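Local coordinates for protein glutamyl-tRNA(Gln) amidotransferase subunit B, mitochondrial (Saccharomyces cerevisiae, PDB 4N0H) that forms subunit B of a mitochondrial amidotransferase complex, contributing its GatB/GatE-type catalytic domain to an assembly with other protein chains, at residues Q103-I117 with K131-D143. Numbering follows the deposited sequence.
Sequences QLTQHYRPFARGGKI and KEIGILQLQIEQD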
ATOM      1  N   GLN B 103      11.551   4.607   4.613  1.00 26.69           N
ATOM      2  CA  GLN B 103      12.606   3.717   4.154  1.00 25.86           C
ATOM      3  C   GLN B 103      12.127   2.280   4.302  1.00 24.46           C
ATOM      4  O   GLN B 103      11.511   1.935   5.309  1.00 26.62           O
ATOM      5  CB  GLN B 103      13.867   3.926   4.995  1.00 29.11           C
ATOM      6  CG  GLN B 103      14.989   2.943   4.689  1.00 37.69           C
ATOM      7  CD  GLN B 103      16.046   2.895   5.783  1.00 42.30           C
ATOM      8  OE1 GLN B 103      17.235   2.750   5.505  1.00 48.14           O
ATOM      9  NE2 GLN B 103      15.614   3.007   7.032  1.00 36.42           N
ATOM     10  N   LEU B 104      12.389   1.450   3.297  1.00 18.94           N
ATOM     11  CA  LEU B 104      12.128   0.019   3.406  1.00 24.55           C
ATOM     12  C   LEU B 104      13.311  -0.679   4.065  1.00 25.59           C
ATOM     13  O   LEU B 104      14.458  -0.513   3.647  1.00 25.10           O
ATOM     14  CB  LEU B 104      11.836  -0.590   2.038  1.00 19.03           C
ATOM     15  CG  LEU B 104      10.453  -0.253   1.487  1.00 20.83           C
ATOM     16  CD1 LEU B 104      10.342  -0.633   0.012  1.00 20.37           C
ATOM     17  CD2 LEU B 104       9.381  -0.966   2.314  1.00 21.92           C
ATOM     18  N   THR B 105      13.017  -1.446   5.108  1.00 27.99           N
ATOM     19  CA  THR B 105      14.038  -2.091   5.925  1.00 30.15           C
ATOM     20  C   THR B 105      13.415  -3.294   6.615  1.00 26.80           C
ATOM     21  O   THR B 105      12.202  -3.377   6.738  1.00 31.46           O
ATOM     22  CB  THR B 105      14.610  -1.124   6.990  1.00 34.54           C
ATOM     23  OG1 THR B 105      15.628  -1.790   7.750  1.00 40.46           O
ATOM     24  CG2 THR B 105      13.516  -0.638   7.927  1.00 35.94           C
ATOM     25  N   GLN B 106      14.241  -4.228   7.063  1.00 31.59           N
ATOM     26  CA  GLN B 106      13.726  -5.430   7.706  1.00 31.09           C
ATOM     27  C   GLN B 106      13.750  -5.312   9.224  1.00 36.59           C
ATOM     28  O   GLN B 106      14.605  -5.896   9.887  1.00 43.60           O
ATOM     29  CB  GLN B 106      14.523  -6.648   7.260  1.00 27.62           C
ATOM     30  CG  GLN B 106      14.594  -6.803   5.759  1.00 26.30           C
ATOM     31  CD  GLN B 106      15.147  -8.150   5.356  1.00 29.97           C
ATOM     32  OE1 GLN B 106      16.316  -8.447   5.597  1.00 29.29           O
ATOM     33  NE2 GLN B 106      14.299  -8.984   4.757  1.00 31.18           N
ATOM     34  N   HIS B 107      12.796  -4.563   9.765  1.00 32.78           N
ATOM     35  CA  HIS B 107      12.743  -4.287  11.195  1.00 33.83           C
ATOM     36  C   HIS B 107      12.261  -5.480  12.024  1.00 36.69           C
ATOM     37  O   HIS B 107      12.982  -5.970  12.895  1.00 41.00           O
ATOM     38  CB  HIS B 107      11.861  -3.062  11.462  1.00 35.60           C
ATOM     39  CG  HIS B 107      11.727  -2.718  12.912  1.00 40.71           C
ATOM     40  ND1 HIS B 107      10.567  -2.936  13.625  1.00 43.46           N
ATOM     41  CD2 HIS B 107      12.606  -2.171  13.785  1.00 38.88           C
ATOM     42  CE1 HIS B 107      10.739  -2.540  14.874  1.00 41.42           C
ATOM     43  NE2 HIS B 107      11.967  -2.072  14.997  1.00 41.55           N
ATOM     44  N   TYR B 108      11.046  -5.944  11.755  1.00 31.49           N
ATOM     45  CA  TYR B 108      10.434  -7.011  12.550  1.00 31.51           C
ATOM     46  C   TYR B 108      10.996  -8.399  12.249  1.00 32.25           C
ATOM     47  O   TYR B 108      11.088  -9.238  13.142  1.00 31.73           O
ATOM     48  CB  TYR B 108       8.912  -7.041  12.350  1.00 32.88           C
ATOM     49  CG  TYR B 108       8.195  -5.793  12.809  1.00 36.21           C
ATOM     50  CD1 TYR B 108       8.142  -5.456  14.156  1.00 38.98           C
ATOM     51  CD2 TYR B 108       7.561  -4.958  11.897  1.00 33.92           C
ATOM     52  CE1 TYR B 108       7.487  -4.314  14.580  1.00 41.81           C
ATOM     53  CE2 TYR B 108       6.899  -3.821  12.310  1.00 34.89           C
ATOM     54  CZ  TYR B 108       6.866  -3.502  13.653  1.00 40.00           C
ATOM     55  OH  TYR B 108       6.209  -2.367  14.073  1.00 42.64           O
ATOM     56  N   ARG B 109      11.339  -8.646  10.988  1.00 31.60           N
ATOM     57  CA  ARG B 109      11.809  -9.963  10.565  1.00 33.03           C
ATOM     58  C   ARG B 109      13.043  -9.853   9.672  1.00 29.12           C
ATOM     59  O   ARG B 109      12.932  -9.786   8.450  1.00 29.51           O
ATOM     60  CB  ARG B 109      10.700 -10.726   9.835  1.00 35.54           C
ATOM     61  CG  ARG B 109       9.417 -10.891  10.642  1.00 38.38           C
ATOM     62  CD  ARG B 109       8.536 -11.979  10.051  1.00 49.68           C
ATOM     63  NE  ARG B 109       9.259 -13.246   9.940  1.00 60.39           N
ATOM     64  CZ  ARG B 109       9.357 -14.141  10.920  1.00 66.99           C
ATOM     65  NH1 ARG B 109       8.776 -13.912  12.091  1.00 69.93           N
ATOM     66  NH2 ARG B 109      10.036 -15.264  10.729  1.00 66.13           N
ATOM     67  N   PRO B 110      14.230  -9.837  10.291  1.00 27.20           N
ATOM     68  CA  PRO B 110      15.497  -9.692   9.568  1.00 27.92           C
ATOM     69  C   PRO B 110      15.812 -10.919   8.717  1.00 30.51           C
ATOM     70  O   PRO B 110      15.272 -12.002   8.964  1.00 24.82           O
ATOM     71  CB  PRO B 110      16.526  -9.526  10.695  1.00 27.64           C
ATOM     72  CG  PRO B 110      15.897 -10.184  11.882  1.00 29.50           C
ATOM     73  CD  PRO B 110      14.425  -9.920  11.747  1.00 26.46           C
ATOM     74  N   PHE B 111      16.670 -10.736   7.715  1.00 28.84           N
ATOM     75  CA  PHE B 111      17.045 -11.812   6.804  1.00 27.61           C
ATOM     76  C   PHE B 111      17.678 -13.005   7.527  1.00 27.01           C
ATOM     77  O   PHE B 111      17.382 -14.153   7.207  1.00 26.53           O
ATOM     78  CB  PHE B 111      18.000 -11.297   5.717  1.00 25.16           C
ATOM     79  CG  PHE B 111      18.313 -12.321   4.652  1.00 28.26           C
ATOM     80  CD1 PHE B 111      19.450 -13.115   4.742  1.00 27.45           C
ATOM     81  CD2 PHE B 111      17.462 -12.499   3.572  1.00 29.80           C
ATOM     82  CE1 PHE B 111      19.734 -14.060   3.767  1.00 24.62           C
ATOM     83  CE2 PHE B 111      17.742 -13.442   2.591  1.00 30.37           C
ATOM     84  CZ  PHE B 111      18.875 -14.226   2.692  1.00 25.52           C
ATOM     85  N   ALA B 112      18.554 -12.724   8.487  1.00 25.51           N
ATOM     86  CA  ALA B 112      19.243 -13.773   9.234  1.00 30.98           C
ATOM     87  C   ALA B 112      19.529 -13.347  10.665  1.00 32.34           C
ATOM     88  O   ALA B 112      19.558 -12.158  10.983  1.00 30.82           O
ATOM     89  CB  ALA B 112      20.544 -14.167   8.535  1.00 32.38           C
ATOM     90  N   ARG B 113      19.738 -14.332  11.528  1.00 31.54           N
ATOM     91  CA  ARG B 113      20.096 -14.069  12.912  1.00 36.51           C
ATOM     92  C   ARG B 113      21.230 -14.992  13.342  1.00 33.74           C
ATOM     93  O   ARG B 113      21.453 -16.048  12.741  1.00 31.64           O
ATOM     94  CB  ARG B 113      18.884 -14.247  13.828  1.00 43.68           C
ATOM     95  CG  ARG B 113      17.859 -13.122  13.726  1.00 51.53           C
ATOM     96  CD  ARG B 113      16.612 -13.423  14.550  1.00 59.66           C
ATOM     97  NE  ARG B 113      15.666 -14.278  13.835  1.00 66.29           N
ATOM     98  CZ  ARG B 113      14.716 -15.001  14.424  1.00 71.07           C
ATOM     99  NH1 ARG B 113      14.588 -14.987  15.744  1.00 73.39           N
ATOM    100  NH2 ARG B 113      13.897 -15.747  13.693  1.00 69.48           N
ATOM    101  N   GLY B 114      21.950 -14.587  14.381  1.00 35.69           N
ATOM    102  CA  GLY B 114      23.062 -15.373  14.879  1.00 36.45           C
ATOM    103  C   GLY B 114      24.264 -15.277  13.962  1.00 40.58           C
ATOM    104  O   GLY B 114      24.338 -14.397  13.104  1.00 35.27           O
ATOM    105  N   GLY B 115      25.205 -16.199  14.134  1.00 39.78           N
ATOM    106  CA  GLY B 115      26.454 -16.145  13.402  1.00 40.53           C
ATOM    107  C   GLY B 115      27.534 -15.509  14.253  1.00 40.83           C
ATOM    108  O   GLY B 115      27.271 -15.090  15.381  1.00 36.03           O
ATOM    109  N   LYS B 116      28.745 -15.428  13.714  1.00 42.58           N
ATOM    110  CA  LYS B 116      29.872 -14.896  14.467  1.00 47.63           C
ATOM    111  C   LYS B 116      31.086 -14.677  13.576  1.00 46.09           C
ATOM    112  O   LYS B 116      31.135 -15.155  12.444  1.00 42.93           O
ATOM    113  CB  LYS B 116      30.254 -15.867  15.585  1.00 50.27           C
ATOM    114  CG  LYS B 116      30.799 -17.183  15.063  1.00 53.86           C
ATOM    115  CD  LYS B 116      31.002 -18.195  16.172  1.00 60.57           C
ATOM    116  CE  LYS B 116      31.626 -19.471  15.625  1.00 66.16           C
ATOM    117  NZ  LYS B 116      31.682 -20.554  16.649  1.00 70.32           N
ATOM    118  N   ILE B 117      32.068 -13.957  14.104  1.00 50.61           N
ATOM    119  CA  ILE B 117      33.368 -13.833  13.458  1.00 50.78           C
ATOM    120  C   ILE B 117      34.474 -14.142  14.465  1.00 51.43           C
ATOM    121  O   ILE B 117      34.510 -13.578  15.559  1.00 51.51           O
ATOM    122  CB  ILE B 117      33.575 -12.436  12.826  1.00 49.93           C
ATOM    123  CG1 ILE B 117      32.710 -12.292  11.574  1.00 46.38           C
ATOM    124  CG2 ILE B 117      35.034 -12.218  12.468  1.00 53.32           C
ATOM    125  CD1 ILE B 117      33.014 -11.058  10.753  1.00 48.29           C
ATOM    126  N   LYS B 131      39.086 -15.069  20.176  1.00 60.55           N
ATOM    127  CA  LYS B 131      37.959 -14.247  20.597  1.00 59.00           C
ATOM    128  C   LYS B 131      36.891 -14.220  19.509  1.00 58.57           C
ATOM    129  O   LYS B 131      37.151 -13.783  18.387  1.00 56.90           O
ATOM    130  CB  LYS B 131      38.434 -12.825  20.898  1.00 59.00           C
ATOM    131  CG  LYS B 131      37.325 -11.806  21.092  1.00 59.33           C
ATOM    132  CD  LYS B 131      36.576 -12.022  22.396  1.00 59.55           C
ATOM    133  CE  LYS B 131      35.689 -10.825  22.707  1.00 59.08           C
ATOM    134  NZ  LYS B 131      34.863 -11.023  23.929  1.00 58.85           N
ATOM    135  N   GLU B 132      35.692 -14.691  19.836  1.00 57.19           N
ATOM    136  CA  GLU B 132      34.607 -14.677  18.864  1.00 59.80           C
ATOM    137  C   GLU B 132      33.659 -13.503  19.097  1.00 54.86           C
ATOM    138  O   GLU B 132      33.310 -13.178  20.235  1.00 56.15           O
ATOM    139  CB  GLU B 132      33.848 -16.010  18.843  1.00 67.54           C
ATOM    140  CG  GLU B 132      32.769 -16.159  19.903  1.00 74.21           C
ATOM    141  CD  GLU B 132      31.809 -17.295  19.598  1.00 78.42           C
ATOM    142  OE1 GLU B 132      30.581 -17.053  19.602  1.00 76.92           O
ATOM    143  OE2 GLU B 132      32.282 -18.427  19.356  1.00 81.14           O
ATOM    144  N   ILE B 133      33.274 -12.851  18.005  1.00 48.12           N
ATOM    145  CA  ILE B 133      32.319 -11.753  18.054  1.00 47.14           C
ATOM    146  C   ILE B 133      30.991 -12.229  17.480  1.00 46.44           C
ATOM    147  O   ILE B 133      30.882 -12.459  16.277  1.00 45.70           O
ATOM    148  CB  ILE B 133      32.804 -10.545  17.229  1.00 46.15           C
ATOM    149  CG1 ILE B 133      34.210 -10.119  17.665  1.00 46.39           C
ATOM    150  CG2 ILE B 133      31.826  -9.390  17.355  1.00 45.92           C
ATOM    151  CD1 ILE B 133      34.274  -9.562  19.068  1.00 45.17           C
ATOM    152  N   GLY B 134      29.988 -12.382  18.338  1.00 46.14           N
ATOM    153  CA  GLY B 134      28.683 -12.848  17.905  1.00 42.57           C
ATOM    154  C   GLY B 134      27.917 -11.825  17.086  1.00 44.38           C
ATOM    155  O   GLY B 134      28.022 -10.618  17.317  1.00 45.37           O
ATOM    156  N   ILE B 135      27.142 -12.310  16.122  1.00 44.36           N
ATOM    157  CA  ILE B 135      26.291 -11.449  15.309  1.00 45.08           C
ATOM    158  C   ILE B 135      24.846 -11.545  15.791  1.00 44.41           C
ATOM    159  O   ILE B 135      24.316 -12.641  15.966  1.00 45.75           O
ATOM    160  CB  ILE B 135      26.347 -11.846  13.821  1.00 44.77           C
ATOM    161  CG1 ILE B 135      27.799 -11.928  13.339  1.00 45.53           C
ATOM    162  CG2 ILE B 135      25.542 -10.871  12.969  1.00 42.24           C
ATOM    163  CD1 ILE B 135      28.565 -10.625  13.457  1.00 44.59           C
ATOM    164  N   LEU B 136      24.215 -10.399  16.018  1.00 42.23           N
ATOM    165  CA  LEU B 136      22.818 -10.371  16.432  1.00 43.13           C
ATOM    166  C   LEU B 136      21.941 -10.708  15.233  1.00 38.87           C
ATOM    167  O   LEU B 136      21.189 -11.686  15.249  1.00 37.37           O
ATOM    168  CB  LEU B 136      22.447  -8.983  16.965  1.00 49.65           C
ATOM    169  CG  LEU B 136      21.318  -8.802  17.990  1.00 56.05           C
ATOM    170  CD1 LEU B 136      20.980  -7.324  18.128  1.00 55.94           C
ATOM    171  CD2 LEU B 136      20.067  -9.597  17.659  1.00 57.57           C
ATOM    172  N   GLN B 137      22.042  -9.889  14.192  1.00 37.10           N
ATOM    173  CA  GLN B 137      21.202 -10.059  13.017  1.00 37.81           C
ATOM    174  C   GLN B 137      21.771  -9.381  11.776  1.00 39.32           C
ATOM    175  O   GLN B 137      22.741  -8.621  11.839  1.00 38.56           O
ATOM    176  CB  GLN B 137      19.798  -9.525  13.293  1.00 39.57           C
ATOM    177  CG  GLN B 137      19.758  -8.036  13.572  1.00 44.53           C
ATOM    178  CD  GLN B 137      18.409  -7.585  14.084  1.00 52.33           C
ATOM    179  OE1 GLN B 137      17.859  -6.591  13.618  1.00 54.05           O
ATOM    180  NE2 GLN B 137      17.868  -8.314  15.056  1.00 56.58           N
ATOM    181  N   LEU B 138      21.124  -9.654  10.649  1.00 35.61           N
ATOM    182  CA  LEU B 138      21.574  -9.222   9.342  1.00 32.18           C
ATOM    183  C   LEU B 138      20.326  -8.740   8.603  1.00 32.12           C
ATOM    184  O   LEU B 138      19.362  -9.491   8.477  1.00 30.66           O
ATOM    185  CB  LEU B 138      22.189 -10.430   8.641  1.00 39.37           C
ATOM    186  CG  LEU B 138      23.157 -10.332   7.474  1.00 43.36           C
ATOM    187  CD1 LEU B 138      24.088 -11.536   7.519  1.00 40.42           C
ATOM    188  CD2 LEU B 138      22.396 -10.296   6.163  1.00 43.99           C
ATOM    189  N   GLN B 139      20.326  -7.489   8.143  1.00 33.49           N
ATOM    190  CA  GLN B 139      19.132  -6.901   7.522  1.00 35.47           C
ATOM    191  C   GLN B 139      19.415  -6.296   6.148  1.00 32.39           C
ATOM    192  O   GLN B 139      20.457  -5.683   5.936  1.00 30.74           O
ATOM    193  CB  GLN B 139      18.538  -5.806   8.419  1.00 42.68           C
ATOM    194  CG  GLN B 139      18.021  -6.281   9.765  1.00 53.71           C
ATOM    195  CD  GLN B 139      17.422  -5.152  10.591  1.00 61.85           C
ATOM    196  OE1 GLN B 139      17.587  -3.974  10.270  1.00 64.95           O
ATOM    197  NE2 GLN B 139      16.710  -5.512  11.657  1.00 64.02           N
ATOM    198  N   ILE B 140      18.472  -6.453   5.223  1.00 27.24           N
ATOM    199  CA  ILE B 140      18.556  -5.780   3.930  1.00 25.66           C
ATOM    200  C   ILE B 140      17.712  -4.515   3.997  1.00 28.03           C
ATOM    201  O   ILE B 140      16.583  -4.547   4.489  1.00 26.67           O
ATOM    202  CB  ILE B 140      18.027  -6.672   2.791  1.00 27.64           C
ATOM    203  CG1 ILE B 140      18.817  -7.981   2.722  1.00 28.64           C
ATOM    204  CG2 ILE B 140      18.080  -5.934   1.456  1.00 28.36           C
ATOM    205  CD1 ILE B 140      18.124  -9.066   1.914  1.00 29.60           C
ATOM    206  N   GLU B 141      18.252  -3.398   3.517  1.00 27.33           N
ATOM    207  CA  GLU B 141      17.486  -2.152   3.517  1.00 30.53           C
ATOM    208  C   GLU B 141      17.899  -1.168   2.423  1.00 28.17           C
ATOM    209  O   GLU B 141      18.970  -1.292   1.829  1.00 25.54           O
ATOM    210  CB  GLU B 141      17.558  -1.477   4.889  1.00 34.86           C
ATOM    211  CG  GLU B 141      18.950  -1.076   5.315  1.00 41.03           C
ATOM    212  CD  GLU B 141      18.973  -0.509   6.721  1.00 50.49           C
ATOM    213  OE1 GLU B 141      19.809   0.377   6.993  1.00 52.44           O
ATOM    214  OE2 GLU B 141      18.150  -0.954   7.551  1.00 52.41           O
ATOM    215  N   GLN B 142      17.032  -0.187   2.177  1.00 25.43           N
ATOM    216  CA  GLN B 142      17.262   0.837   1.164  1.00 26.57           C
ATOM    217  C   GLN B 142      18.221   1.905   1.646  1.00 27.16           C
ATOM    218  O   GLN B 142      18.133   2.351   2.787  1.00 28.97           O
ATOM    219  CB  GLN B 142      15.951   1.548   0.821  1.00 27.13           C
ATOM    220  CG  GLN B 142      15.034   0.824  -0.117  1.00 29.28           C
ATOM    221  CD  GLN B 142      13.781   1.637  -0.408  1.00 32.40           C
ATOM    222  OE1 GLN B 142      13.194   2.238   0.496  1.00 30.04           O
ATOM    223  NE2 GLN B 142      13.382   1.680  -1.675  1.00 31.00           N
ATOM    224  N   ASP B 143      19.109   2.345   0.761  1.00 26.19           N
ATOM    225  CA  ASP B 143      19.887   3.550   1.026  1.00 28.22           C
ATOM    226  C   ASP B 143      19.032   4.762   0.660  1.00 30.70           C
ATOM    227  O   ASP B 143      18.064   4.648  -0.103  1.00 26.89           O
ATOM    228  CB  ASP B 143      21.189   3.555   0.216  1.00 31.20           C
ATOM    229  CG  ASP B 143      22.295   4.373   0.878  1.00 40.56           C
ATOM    230  OD1 ASP B 143      23.455   4.287   0.421  1.00 41.87           O
ATOM    231  OD2 ASP B 143      22.013   5.092   1.862  1.00 40.64           O
TER
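Gln106 and Ile140 illustrate how a side chain can stand in for backbone where two antiparallel strands part. The Gln106 chain runs alongside Ile140, pointing the same way, and its OE1 accepts the Ile140 N-H at 3.0 Å in an almost straight bond (170°), the donor tilted from the amide carbonyl plane. With CG anti to the carbonyl carbon (chi1 -54°) and the chain extended beyond it, the amide reaches along Ile140 to its N-H. Gln142 does the same from the other strand: its backbone N bonds Leu104 O, while its side-chain OE1 takes the Leu104 N-H at 3.0 Å, and its NE2 is held by Asn166. Between these two amides, Thr105 and Glu141 lie side by side, with OG1 donating to the anti side of Glu141 OE2 at 2.7 Å. CG of Glu141, set between the backbone N and the carbonyl carbon (chi1 62°), brings the carboxylate alongside Thr105. Within the excursion of residues 106-111, Pro110 lays CB against Gln139 CG at 3.7 Å. The Phe111 ring meets Ile140 CD1 at 3.9 Å through CD2 and Leu138 CD2 through CD1, and also packs on Ala71 and Ser75 of helix 65-78. Farther along, Ile135 N bonds Gly115 O at 2.9 Å, and Ile117 and Ile133 exchange two backbone bonds while both side chains touch Phe187 of helix 181-197. Among the exposed residues, Lys116 CD rests on the poorly ordered Glu132 carboxylate, and NZ makes a weak salt bridge to OE2 at 3.5 Å. Phe111 and Ala112 together face Leu138, a classic beta bulge within an antiparallel pairing of the large mixed sheet of the GatB/GatE catalytic domain.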